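Local structure of VP24 (White spot syndrome virus, 5HLJ) at residues T40-T43 / G47-Y50; I21-N26 / F34-G39; Y50-G55 / S59-K64; I68-L73 / L164-S169. The protein serves as a major structural protein of the viral envelope, probably held in the membrane by a transmembrane helix outside the crystallised fragment. All coordinates share one frame; numbering follows the deposited sequence.

Contact 1. Residues T40-T43 / G47-Y50; sequences TLQT and GKVY
Thr43 turns OG1 between its own backbone N and carbonyl carbon (chi1 75°), which carries the hydroxyl to Gly47 O and leaves CG2 beside the backbone N, where it meets Val49 CG2 at 3.8 Å. Val49 supplies that methyl because CG1 takes the place anti to N (chi1 166°). Gly47 O is thus gripped twice, by Thr43 OG1 at 2.7 Å and by Thr43 N at 3.1 Å. The hydroxyl also receives a bond from Tyr46 N, so a small side chain that can both donate and accept suits the mouth of the turn. Gly47 has a positive phi, a conformation that glycine adopts readily. Farther along, Leu41 and Val49 form the hydrogen-bonded pair: Val49 N to Leu41 O is short (2.7 Å), and Leu41 N returns to Val49 O at 2.9 Å. Their branched apolar side chains share the buried face with Thr43. On the other face, which is more accessible to solvent, the Thr40 methyl CG2 lies obliquely 4.0 Å from Tyr50 CD1, and the polar, flexible chains of Gln42 and Lys48 cross nearly at right angles. These paired bonds and the tight connection define an antiparallel beta hairpin, strand 33-42 followed by strand 48-51.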
loop_
_atom_site.group_PDB
_atom_site.type_symbol
_atom_site.label_atom_id
_atom_site.label_comp_id
_atom_site.label_asym_id
_atom_site.label_seq_id
_atom_site.Cartn_x
_atom_site.Cartn_y
_atom_site.Cartn_z
ATOM N N THR A 40 15.849 16.639 -3.053
ATOM C CA THR A 40 16.656 15.602 -2.419
ATOM C C THR A 40 15.929 15.013 -1.229
ATOM O O THR A 40 14.995 15.611 -0.682
ATOM C CB THR A 40 18.037 16.134 -1.943
ATOM O OG1 THR A 40 17.839 17.253 -1.079
ATOM C CG2 THR A 40 18.897 16.576 -3.121
ATOM N N LEU A 41 16.359 13.828 -0.830
ATOM C CA LEU A 41 15.751 13.146 0.304
ATOM C C LEU A 41 16.817 12.330 1.001
ATOM O O LEU A 41 17.458 11.491 0.383
ATOM C CB LEU A 41 14.586 12.246 -0.138
ATOM C CG LEU A 41 13.988 11.253 0.879
ATOM C CD1 LEU A 41 13.290 11.947 2.046
ATOM C CD2 LEU A 41 13.024 10.305 0.194
ATOM N N GLN A 42 17.022 12.608 2.282
ATOM C CA GLN A 42 17.931 11.821 3.093
ATOM C C GLN A 42 17.207 10.581 3.626
ATOM O O GLN A 42 16.217 10.689 4.338
ATOM C CB GLN A 42 18.483 12.658 4.241
ATOM C CG GLN A 42 19.546 11.933 5.036
ATOM C CD GLN A 42 20.748 11.600 4.186
ATOM O OE1 GLN A 42 21.282 12.465 3.475
ATOM N NE2 GLN A 42 21.174 10.336 4.229
ATOM N N THR A 43 17.674 9.398 3.256
ATOM C CA THR A 43 17.054 8.175 3.750
ATOM C C THR A 43 17.900 7.618 4.885
ATOM O O THR A 43 19.042 8.048 5.075
ATOM C CB THR A 43 16.902 7.118 2.633
ATOM O OG1 THR A 43 18.187 6.536 2.344
ATOM C CG2 THR A 43 16.302 7.749 1.373
ATOM N N GLY A 47 21.145 5.923 1.705
ATOM C CA GLY A 47 21.943 7.104 1.429
ATOM C C GLY A 47 21.065 8.259 0.994
ATOM O O GLY A 47 19.898 8.346 1.403
ATOM N N LYS A 48 21.622 9.142 0.164
ATOM C CA LYS A 48 20.898 10.320 -0.295
ATOM C C LYS A 48 20.185 10.049 -1.617
ATOM O O LYS A 48 20.781 9.557 -2.576
ATOM C CB LYS A 48 21.840 11.528 -0.447
ATOM C CG LYS A 48 21.081 12.857 -0.680
ATOM C CD LYS A 48 21.939 13.953 -1.329
ATOM C CE LYS A 48 22.519 14.939 -0.309
ATOM N NZ LYS A 48 21.576 16.032 0.119
ATOM N N VAL A 49 18.902 10.365 -1.667
ATOM C CA VAL A 49 18.177 10.255 -2.911
ATOM C C VAL A 49 18.201 11.613 -3.589
ATOM O O VAL A 49 17.862 12.620 -2.985
ATOM C CB VAL A 49 16.751 9.748 -2.688
ATOM C CG1 VAL A 49 15.912 9.949 -3.922
ATOM C CG2 VAL A 49 16.793 8.275 -2.310
ATOM N N TYR A 50 18.645 11.634 -4.843
ATOM C CA TYR A 50 18.758 12.870 -5.611
ATOM C C TYR A 50 17.835 12.803 -6.811
ATOM O O TYR A 50 18.009 11.965 -7.707
ATOM C CB TYR A 50 20.213 13.106 -6.065
ATOM C CG TYR A 50 20.500 14.447 -6.733
ATOM C CD1 TYR A 50 21.336 15.385 -6.120
ATOM C CD2 TYR A 50 19.984 14.761 -7.986
ATOM C CE1 TYR A 50 21.628 16.600 -6.724
ATOM C CE2 TYR A 50 20.267 15.977 -8.597
ATOM C CZ TYR A 50 21.094 16.891 -7.956
ATOM O OH TYR A 50 21.380 18.088 -8.558
#

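Contact 2. Residues I21-N26 / F34-G39; sequences INLTIN and FNFVNG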
loop_
_atom_site.group_PDB
_atom_site.type_symbol
_atom_site.label_atom_id
_atom_site.label_comp_id
_atom_site.label_asym_id
_atom_site.label_seq_id
_atom_site.Cartn_x
_atom_site.Cartn_y
_atom_site.Cartn_z
ATOM N N ILE A 21 10.154 5.550 0.255
ATOM C CA ILE A 21 10.659 6.781 -0.346
ATOM C C ILE A 21 9.459 7.624 -0.760
ATOM O O ILE A 21 8.683 7.197 -1.610
ATOM C CB ILE A 21 11.541 6.475 -1.597
ATOM C CG1 ILE A 21 12.648 5.465 -1.258
ATOM C CG2 ILE A 21 12.128 7.731 -2.199
ATOM C CD1 ILE A 21 13.474 5.837 -0.044
ATOM N N ASN A 22 9.279 8.796 -0.165
ATOM C CA ASN A 22 8.130 9.637 -0.511
ATOM C C ASN A 22 8.571 10.823 -1.367
ATOM O O ASN A 22 9.345 11.668 -0.917
ATOM C CB ASN A 22 7.405 10.131 0.746
ATOM C CG ASN A 22 6.773 8.990 1.551
ATOM O OD1 ASN A 22 5.828 8.353 1.097
ATOM N ND2 ASN A 22 7.295 8.739 2.753
ATOM N N LEU A 23 8.084 10.860 -2.604
ATOM C CA LEU A 23 8.431 11.902 -3.561
ATOM C C LEU A 23 7.184 12.600 -4.100
ATOM O O LEU A 23 6.067 12.089 -3.991
ATOM C CB LEU A 23 9.217 11.316 -4.734
ATOM C CG LEU A 23 10.535 10.611 -4.427
ATOM C CD1 LEU A 23 11.145 10.132 -5.720
ATOM C CD2 LEU A 23 11.492 11.550 -3.688
ATOM N N THR A 24 7.388 13.755 -4.717
ATOM C CA THR A 24 6.298 14.498 -5.324
ATOM C C THR A 24 6.360 14.402 -6.847
ATOM O O THR A 24 7.440 14.439 -7.421
ATOM C CB THR A 24 6.334 15.967 -4.860
ATOM O OG1 THR A 24 6.122 16.001 -3.445
ATOM C CG2 THR A 24 5.248 16.762 -5.511
ATOM N N ILE A 25 5.207 14.242 -7.494
ATOM C CA ILE A 25 5.145 14.172 -8.960
ATOM C C ILE A 25 3.937 14.913 -9.526
ATOM O O ILE A 25 2.888 15.021 -8.872
ATOM C CB ILE A 25 5.069 12.716 -9.494
ATOM C CG1 ILE A 25 3.794 12.036 -9.000
ATOM C CG2 ILE A 25 6.328 11.908 -9.161
ATOM C CD1 ILE A 25 3.686 10.579 -9.390
ATOM N N ASN A 26 4.081 15.406 -10.754
ATOM C CA ASN A 26 2.972 16.042 -11.459
ATOM C C ASN A 26 2.655 15.352 -12.783
ATOM O O ASN A 26 3.551 14.911 -13.490
ATOM C CB ASN A 26 3.272 17.523 -11.721
ATOM C CG ASN A 26 3.353 18.337 -10.445
ATOM O OD1 ASN A 26 2.362 18.503 -9.741
ATOM N ND2 ASN A 26 4.535 18.858 -10.149
ATOM N N PHE A 34 4.178 11.261 -16.129
ATOM C CA PHE A 34 4.337 11.844 -14.809
ATOM C C PHE A 34 5.697 12.489 -14.797
ATOM O O PHE A 34 6.597 12.026 -15.474
ATOM C CB PHE A 34 4.225 10.799 -13.695
ATOM C CG PHE A 34 2.824 10.492 -13.301
ATOM C CD1 PHE A 34 2.069 11.424 -12.603
ATOM C CD2 PHE A 34 2.255 9.270 -13.622
ATOM C CE1 PHE A 34 0.773 11.140 -12.229
ATOM C CE2 PHE A 34 0.956 8.984 -13.255
ATOM C CZ PHE A 34 0.212 9.918 -12.563
ATOM N N ASN A 35 5.856 13.547 -14.017
ATOM C CA ASN A 35 7.121 14.265 -13.968
ATOM C C ASN A 35 7.534 14.547 -12.521
ATOM O O ASN A 35 6.736 15.072 -11.733
ATOM C CB ASN A 35 6.998 15.568 -14.770
ATOM C CG ASN A 35 8.340 16.200 -15.071
ATOM O OD1 ASN A 35 9.351 15.510 -15.218
ATOM N ND2 ASN A 35 8.355 17.523 -15.171
ATOM N N PHE A 36 8.765 14.180 -12.159
ATOM C CA PHE A 36 9.249 14.429 -10.798
ATOM C C PHE A 36 9.305 15.919 -10.476
ATOM O O PHE A 36 9.465 16.744 -11.370
ATOM C CB PHE A 36 10.638 13.840 -10.583
ATOM C CG PHE A 36 10.667 12.339 -10.499
ATOM C CD1 PHE A 36 9.903 11.662 -9.540
ATOM C CD2 PHE A 36 11.490 11.600 -11.348
ATOM C CE1 PHE A 36 9.942 10.273 -9.452
ATOM C CE2 PHE A 36 11.533 10.212 -11.271
ATOM C CZ PHE A 36 10.753 9.548 -10.311
ATOM N N VAL A 37 9.166 16.253 -9.197
ATOM C CA VAL A 37 9.626 17.535 -8.680
ATOM C C VAL A 37 11.065 17.323 -8.232
ATOM O O VAL A 37 11.357 16.376 -7.496
ATOM C CB VAL A 37 8.760 18.037 -7.507
ATOM C CG1 VAL A 37 9.411 19.241 -6.836
ATOM C CG2 VAL A 37 7.351 18.361 -7.983
ATOM N N ASN A 38 11.985 18.161 -8.689
ATOM C CA ASN A 38 13.397 17.949 -8.349
ATOM C C ASN A 38 13.652 18.320 -6.896
ATOM O O ASN A 38 12.908 19.117 -6.316
ATOM C CB ASN A 38 14.310 18.746 -9.282
ATOM C CG ASN A 38 14.048 20.231 -9.216
ATOM O OD1 ASN A 38 13.037 20.716 -9.729
ATOM N ND2 ASN A 38 14.962 20.967 -8.589
ATOM N N GLY A 39 14.687 17.729 -6.305
ATOM C CA GLY A 39 14.974 17.933 -4.899
ATOM C C GLY A 39 15.754 16.750 -4.377
ATOM O O GLY A 39 16.256 15.943 -5.164
HETATM O O HOH W 1 9.990 14.442 -6.194
HETATM O O HOH W 2 6.641 18.391 -12.074
#
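Ile25 reaches both phenylalanines of the facing strand. With CG1 between the backbone N and the carbonyl carbon (chi1 62°), its two branches diverge: CD1 approaches the Phe34 ring obliquely in an off-centre CH-pi contact, 4.2 Å from the centroid, while CG2 comes within 3.6 Å of Phe36 CD1. Leu23 CD1 extends this patch, touching Phe36 CE1 at 3.9 Å, so flat rings are filled in by branched aliphatic chains. On the other face Thr24 and Val37 lie side by side, their CG2 methyls 3.6 Å apart; their beta-branched shape suits an extended backbone. The backbone then closes the contact. Asn26 N to Asn35 O (2.8 Å) and Asn35 N to Asn26 O (2.7 Å) form one hydrogen-bonded pair, and Val37 N binds Thr24 O from above the carbonyl plane. Past this bond the chains diverge, and a water donates to both Thr24 O and Val37 O. Asn26 ND2 gives its hydrogen to a second water; Asn26 OD1 is bonded to His161, and Asn35 OD1 to Ser72. Strand 19-28 is flanked on its far side by strand 161-170, and Phe34 and Phe36 rest on strand 90-99, with Phe147 of strand 141-151 against Phe34 and Ile25.

Contact 3. Residues Y50-G55 / S59-K64; sequences YVAGQG and SELVKK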
loop_
_atom_site.group_PDB
_atom_site.type_symbol
_atom_site.label_atom_id
_atom_site.label_comp_id
_atom_site.label_asym_id
_atom_site.label_seq_id
_atom_site.Cartn_x
_atom_site.Cartn_y
_atom_site.Cartn_z
ATOM N N TYR A 50 18.645 11.634 -4.843
ATOM C CA TYR A 50 18.758 12.870 -5.611
ATOM C C TYR A 50 17.835 12.803 -6.811
ATOM O O TYR A 50 18.009 11.965 -7.707
ATOM C CB TYR A 50 20.213 13.106 -6.065
ATOM C CG TYR A 50 20.500 14.447 -6.733
ATOM C CD1 TYR A 50 21.336 15.385 -6.120
ATOM C CD2 TYR A 50 19.984 14.761 -7.986
ATOM C CE1 TYR A 50 21.628 16.600 -6.724
ATOM C CE2 TYR A 50 20.267 15.977 -8.597
ATOM C CZ TYR A 50 21.094 16.891 -7.956
ATOM O OH TYR A 50 21.380 18.088 -8.558
ATOM N N VAL A 51 16.875 13.710 -6.849
ATOM C CA VAL A 51 15.969 13.759 -7.968
ATOM C C VAL A 51 16.372 14.897 -8.901
ATOM O O VAL A 51 16.043 16.053 -8.640
ATOM C CB VAL A 51 14.512 13.942 -7.495
ATOM C CG1 VAL A 51 13.561 13.947 -8.672
ATOM C CG2 VAL A 51 14.134 12.845 -6.504
ATOM N N ALA A 52 17.074 14.562 -9.989
ATOM C CA ALA A 52 17.540 15.562 -10.960
ATOM C C ALA A 52 16.400 16.190 -11.748
ATOM O O ALA A 52 15.253 15.750 -11.666
ATOM C CB ALA A 52 18.555 14.939 -11.919
ATOM N N GLY A 53 16.715 17.225 -12.518
ATOM C CA GLY A 53 15.724 17.828 -13.396
ATOM C C GLY A 53 15.259 16.885 -14.502
ATOM O O GLY A 53 15.934 15.910 -14.839
ATOM N N GLN A 54 14.108 17.186 -15.084
ATOM C CA GLN A 54 13.553 16.354 -16.141
ATOM C C GLN A 54 14.505 16.157 -17.314
ATOM O O GLN A 54 15.265 17.049 -17.674
ATOM C CB GLN A 54 12.251 16.957 -16.640
ATOM C CG GLN A 54 12.413 18.358 -17.181
ATOM C CD GLN A 54 11.080 19.085 -17.299
ATOM O OE1 GLN A 54 10.348 19.238 -16.312
ATOM N NE2 GLN A 54 10.757 19.535 -18.507
ATOM N N GLY A 55 14.455 14.968 -17.900
ATOM C CA GLY A 55 15.208 14.656 -19.099
ATOM C C GLY A 55 16.721 14.652 -18.972
ATOM O O GLY A 55 17.427 14.802 -19.969
ATOM N N SER A 59 24.817 10.497 -19.003
ATOM C CA SER A 59 26.178 10.889 -18.591
ATOM C C SER A 59 26.151 11.955 -17.485
ATOM O O SER A 59 26.971 11.930 -16.577
ATOM C CB SER A 59 27.000 11.385 -19.784
ATOM O OG SER A 59 26.323 12.420 -20.468
ATOM N N GLU A 60 25.200 12.876 -17.569
ATOM C CA GLU A 60 24.977 13.837 -16.505
ATOM C C GLU A 60 24.474 13.157 -15.226
ATOM O O GLU A 60 24.931 13.479 -14.115
ATOM C CB GLU A 60 23.994 14.911 -16.970
ATOM C CG GLU A 60 24.632 15.901 -17.956
ATOM C CD GLU A 60 25.908 16.547 -17.388
ATOM O OE1 GLU A 60 25.839 17.139 -16.289
ATOM O OE2 GLU A 60 26.981 16.448 -18.029
ATOM N N LEU A 61 23.567 12.192 -15.385
ATOM C CA LEU A 61 22.917 11.562 -14.237
ATOM C C LEU A 61 23.931 10.931 -13.282
ATOM O O LEU A 61 23.771 11.038 -12.074
ATOM C CB LEU A 61 21.891 10.512 -14.696
ATOM C CG LEU A 61 20.775 10.102 -13.727
ATOM C CD1 LEU A 61 19.746 11.221 -13.561
ATOM C CD2 LEU A 61 20.103 8.834 -14.222
ATOM N N VAL A 62 24.985 10.305 -13.810
ATOM C CA VAL A 62 25.964 9.650 -12.938
ATOM C C VAL A 62 26.944 10.618 -12.259
ATOM O O VAL A 62 27.816 10.195 -11.497
ATOM C CB VAL A 62 26.790 8.583 -13.701
ATOM C CG1 VAL A 62 25.863 7.520 -14.296
ATOM C CG2 VAL A 62 27.672 9.217 -14.763
ATOM N N LYS A 63 26.801 11.913 -12.521
ATOM C CA LYS A 63 27.673 12.905 -11.890
ATOM C C LYS A 63 26.996 13.619 -10.712
ATOM O O LYS A 63 27.648 14.340 -9.955
ATOM C CB LYS A 63 28.134 13.930 -12.929
ATOM C CG LYS A 63 28.824 13.278 -14.132
ATOM C CD LYS A 63 29.682 14.251 -14.937
ATOM C CE LYS A 63 28.860 15.076 -15.892
ATOM N NZ LYS A 63 29.741 15.781 -16.871
ATOM N N LYS A 64 25.689 13.415 -10.551
ATOM C CA LYS A 64 24.952 14.091 -9.495
ATOM C C LYS A 64 25.412 13.646 -8.113
ATOM O O LYS A 64 25.987 12.568 -7.947
ATOM C CB LYS A 64 23.458 13.857 -9.652
ATOM C CG LYS A 64 22.931 14.254 -10.995
ATOM C CD LYS A 64 23.079 15.730 -11.250
ATOM C CE LYS A 64 22.571 16.076 -12.629
ATOM N NZ LYS A 64 22.475 17.544 -12.828
#
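Lys64 lays its aliphatic chain across one face of the Tyr50 ring. CB stands almost squarely over the centre, 4.0 Å from the centroid and 11° off the ring normal, a CH-pi contact. From there the chain folds at chi2 (-63°) and then runs on extended, passing obliquely over the ring so that CD lies 3.9 Å from Tyr50 CE2 and 4.0 Å from Tyr50 OH. A lysine suits this partly exposed position because its methylenes can lie on an aromatic face while the ammonium group continues beyond them. Ala52 sits at the edge of the same ring, its CB in the ring plane. The two segments belong to a beta-alpha-beta unit in which strand 48-51 passes through the short helix 58-61 to its parallel neighbour, strand 68-72. A type I turn from Leu61 to Lys64 ends the helical stretch and brings Lys64 back over the tyrosine. Leu61 turns the end of its side chain inward, CD1 meeting Ala52 CB at 4.2 Å; the small methyl of alanine lets the helix lie close to the strand. Lys64 CE approaches that same CB at 4.2 Å. Leu61 also packs on Ile69 and Thr71 of strand 68-72 and on Ile142 of strand 141-151.

Contact 4. Residues I68-L73 / L164-S169; sequences IILTSL and LSMRFS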
loop_
_atom_site.group_PDB
_atom_site.type_symbol
_atom_site.label_atom_id
_atom_site.label_comp_id
_atom_site.label_asym_id
_atom_site.label_seq_id
_atom_site.Cartn_x
_atom_site.Cartn_y
_atom_site.Cartn_z
ATOM N N ILE A 68 21.526 7.536 -4.959
ATOM C CA ILE A 68 20.520 7.058 -5.899
ATOM C C ILE A 68 20.008 8.280 -6.663
ATOM O O ILE A 68 19.542 9.242 -6.042
ATOM C CB ILE A 68 19.349 6.335 -5.180
ATOM C CG1 ILE A 68 19.847 5.102 -4.428
ATOM C CG2 ILE A 68 18.285 5.937 -6.158
ATOM C CD1 ILE A 68 18.806 4.486 -3.508
ATOM N N ILE A 69 20.120 8.260 -7.992
ATOM C CA ILE A 69 19.796 9.426 -8.804
ATOM C C ILE A 69 18.653 9.100 -9.743
ATOM O O ILE A 69 18.713 8.116 -10.490
ATOM C CB ILE A 69 21.011 9.908 -9.658
ATOM C CG1 ILE A 69 22.327 9.700 -8.915
ATOM C CG2 ILE A 69 20.833 11.371 -10.092
ATOM C CD1 ILE A 69 22.487 10.576 -7.689
ATOM N N LEU A 70 17.623 9.936 -9.733
ATOM C CA LEU A 70 16.461 9.699 -10.562
ATOM C C LEU A 70 16.193 10.867 -11.495
ATOM O O LEU A 70 16.414 12.024 -11.129
ATOM C CB LEU A 70 15.218 9.458 -9.707
ATOM C CG LEU A 70 15.199 8.355 -8.654
ATOM C CD1 LEU A 70 15.759 8.846 -7.328
ATOM C CD2 LEU A 70 13.775 7.884 -8.492
ATOM N N THR A 71 15.698 10.554 -12.693
ATOM C CA THR A 71 15.150 11.557 -13.596
ATOM C C THR A 71 13.915 10.977 -14.302
ATOM O O THR A 71 13.882 9.798 -14.645
ATOM C CB THR A 71 16.203 12.037 -14.648
ATOM O OG1 THR A 71 15.642 13.073 -15.456
ATOM C CG2 THR A 71 16.650 10.889 -15.553
ATOM N N SER A 72 12.886 11.792 -14.482
ATOM C CA SER A 72 11.752 11.400 -15.299
ATOM C C SER A 72 11.943 11.960 -16.704
ATOM O O SER A 72 12.382 13.101 -16.864
ATOM C CB SER A 72 10.440 11.884 -14.686
ATOM O OG SER A 72 10.478 13.269 -14.404
ATOM N N LEU A 73 11.655 11.140 -17.714
ATOM C CA LEU A 73 11.807 11.542 -19.116
ATOM C C LEU A 73 10.452 11.886 -19.708
ATOM O O LEU A 73 9.433 11.304 -19.341
ATOM C CB LEU A 73 12.489 10.442 -19.954
ATOM C CG LEU A 73 13.853 9.923 -19.486
ATOM C CD1 LEU A 73 14.525 9.044 -20.553
ATOM C CD2 LEU A 73 14.779 11.058 -19.044
ATOM N N LEU A 164 3.988 10.404 -4.399
ATOM C CA LEU A 164 4.387 9.068 -4.788
ATOM C C LEU A 164 5.096 8.360 -3.640
ATOM O O LEU A 164 6.046 8.886 -3.075
ATOM C CB LEU A 164 5.303 9.141 -6.013
ATOM C CG LEU A 164 6.036 7.869 -6.469
ATOM C CD1 LEU A 164 5.060 6.824 -7.019
ATOM C CD2 LEU A 164 7.110 8.213 -7.513
ATOM N N SER A 165 4.622 7.173 -3.294
ATOM C CA SER A 165 5.315 6.336 -2.333
ATOM C C SER A 165 5.940 5.134 -3.015
ATOM O O SER A 165 5.253 4.384 -3.701
ATOM C CB SER A 165 4.371 5.859 -1.230
ATOM O OG SER A 165 4.145 6.872 -0.276
ATOM N N MET A 166 7.239 4.952 -2.827
ATOM C CA MET A 166 7.908 3.755 -3.333
ATOM C C MET A 166 8.530 2.984 -2.183
ATOM O O MET A 166 9.155 3.576 -1.307
ATOM C CB MET A 166 8.992 4.110 -4.356
ATOM C CG MET A 166 8.498 4.910 -5.540
ATOM S SD MET A 166 9.756 5.126 -6.826
ATOM C CE MET A 166 10.880 6.280 -6.037
ATOM N N ARG A 167 8.384 1.665 -2.183
ATOM C CA ARG A 167 9.094 0.871 -1.200
ATOM C C ARG A 167 10.360 0.277 -1.790
ATOM O O ARG A 167 10.317 -0.430 -2.790
ATOM C CB ARG A 167 8.206 -0.241 -0.629
ATOM C CG ARG A 167 8.947 -1.068 0.425
ATOM C CD ARG A 167 8.049 -2.086 1.124
ATOM N NE ARG A 167 8.826 -3.165 1.749
ATOM C CZ ARG A 167 8.656 -3.585 3.006
ATOM N NH1 ARG A 167 7.743 -3.007 3.794
ATOM N NH2 ARG A 167 9.399 -4.586 3.486
ATOM N N PHE A 168 11.490 0.589 -1.163
ATOM C CA PHE A 168 12.782 0.014 -1.516
ATOM C C PHE A 168 13.123 -1.148 -0.595
ATOM O O PHE A 168 12.908 -1.071 0.616
ATOM C CB PHE A 168 13.908 1.060 -1.415
ATOM C CG PHE A 168 13.898 2.096 -2.504
ATOM C CD1 PHE A 168 12.830 2.209 -3.381
ATOM C CD2 PHE A 168 14.970 2.971 -2.643
ATOM C CE1 PHE A 168 12.826 3.193 -4.383
ATOM C CE2 PHE A 168 14.987 3.937 -3.635
ATOM C CZ PHE A 168 13.908 4.050 -4.513
ATOM N N SER A 169 13.694 -2.211 -1.152
ATOM C CA SER A 169 14.221 -3.284 -0.317
ATOM C C SER A 169 15.524 -3.839 -0.900
ATOM O O SER A 169 15.781 -3.701 -2.091
ATOM C CB SER A 169 13.165 -4.389 -0.132
ATOM O OG SER A 169 12.767 -4.929 -1.373
#
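Phe168 meets Ile68 edge-on, and this pair accounts for most of the surface buried here. The isoleucine methyl CD1 lies near the plane of the ring, 3.9 Å from Phe168 CE2, so it touches the rim of the aromatic group. Ile68 reaches that far because its CG1 branch is extended (chi2 170°); the two side chains run alongside each other, head to tail. A long beta-branched residue and a large flat one suit the position, since the backbones are well apart, with 11.3 Å between Ile68 CA and Phe168 CA. Leu70, two residues along the same face of its strand, repeats the theme at a wider gap. Its CD2 meets Met166 CE tip to tip at 4.1 Å. The methionine chain is extended as far as SD and then bends at chi3 (-71°), which carries the terminal methyl into place; an unbranched, flexible thioether is well able to span such a distance. Neighbouring side chains enclose the four residues: Ile21 and Leu23 of strand 19-28 lie against Phe168 and Met166, Val97 and Ile105 against Ile68, and Val49 against Leu70. The intervening Arg167 points the other way and comes close to Arg167 of both other subunits. No hydrogen bond joins the two segments. Their meeting is wholly apolar, made at the ends of side chains, and implies cohesion by dispersion and the exclusion of water, with little directional demand, consistent with a sheet curved enough to bring strands 68-72 and 161-170 face to face.

The four contacts follow one large mixed sheet. Along the chain, contact 2 (the hairpin of strands 19-28 and 33-42) comes first, then contact 1, which pairs strand 33-42 with 48-51, then contact 3, which starts from Tyr50 where contact 1 ends and leads through helix 58-61 toward strand 68-72. Contact 4 joins that strand to 161-170, although strands 48-51, 33-42 and 19-28 lie between them in the sheet. Its centre is about 9 Å from that of contact 2 and 10 Å from that of contact 1, so contact 4 packs close to both hairpin pairings. Parts of contacts 1, 2 and 4 also border the second subunit of the three-chain assembly.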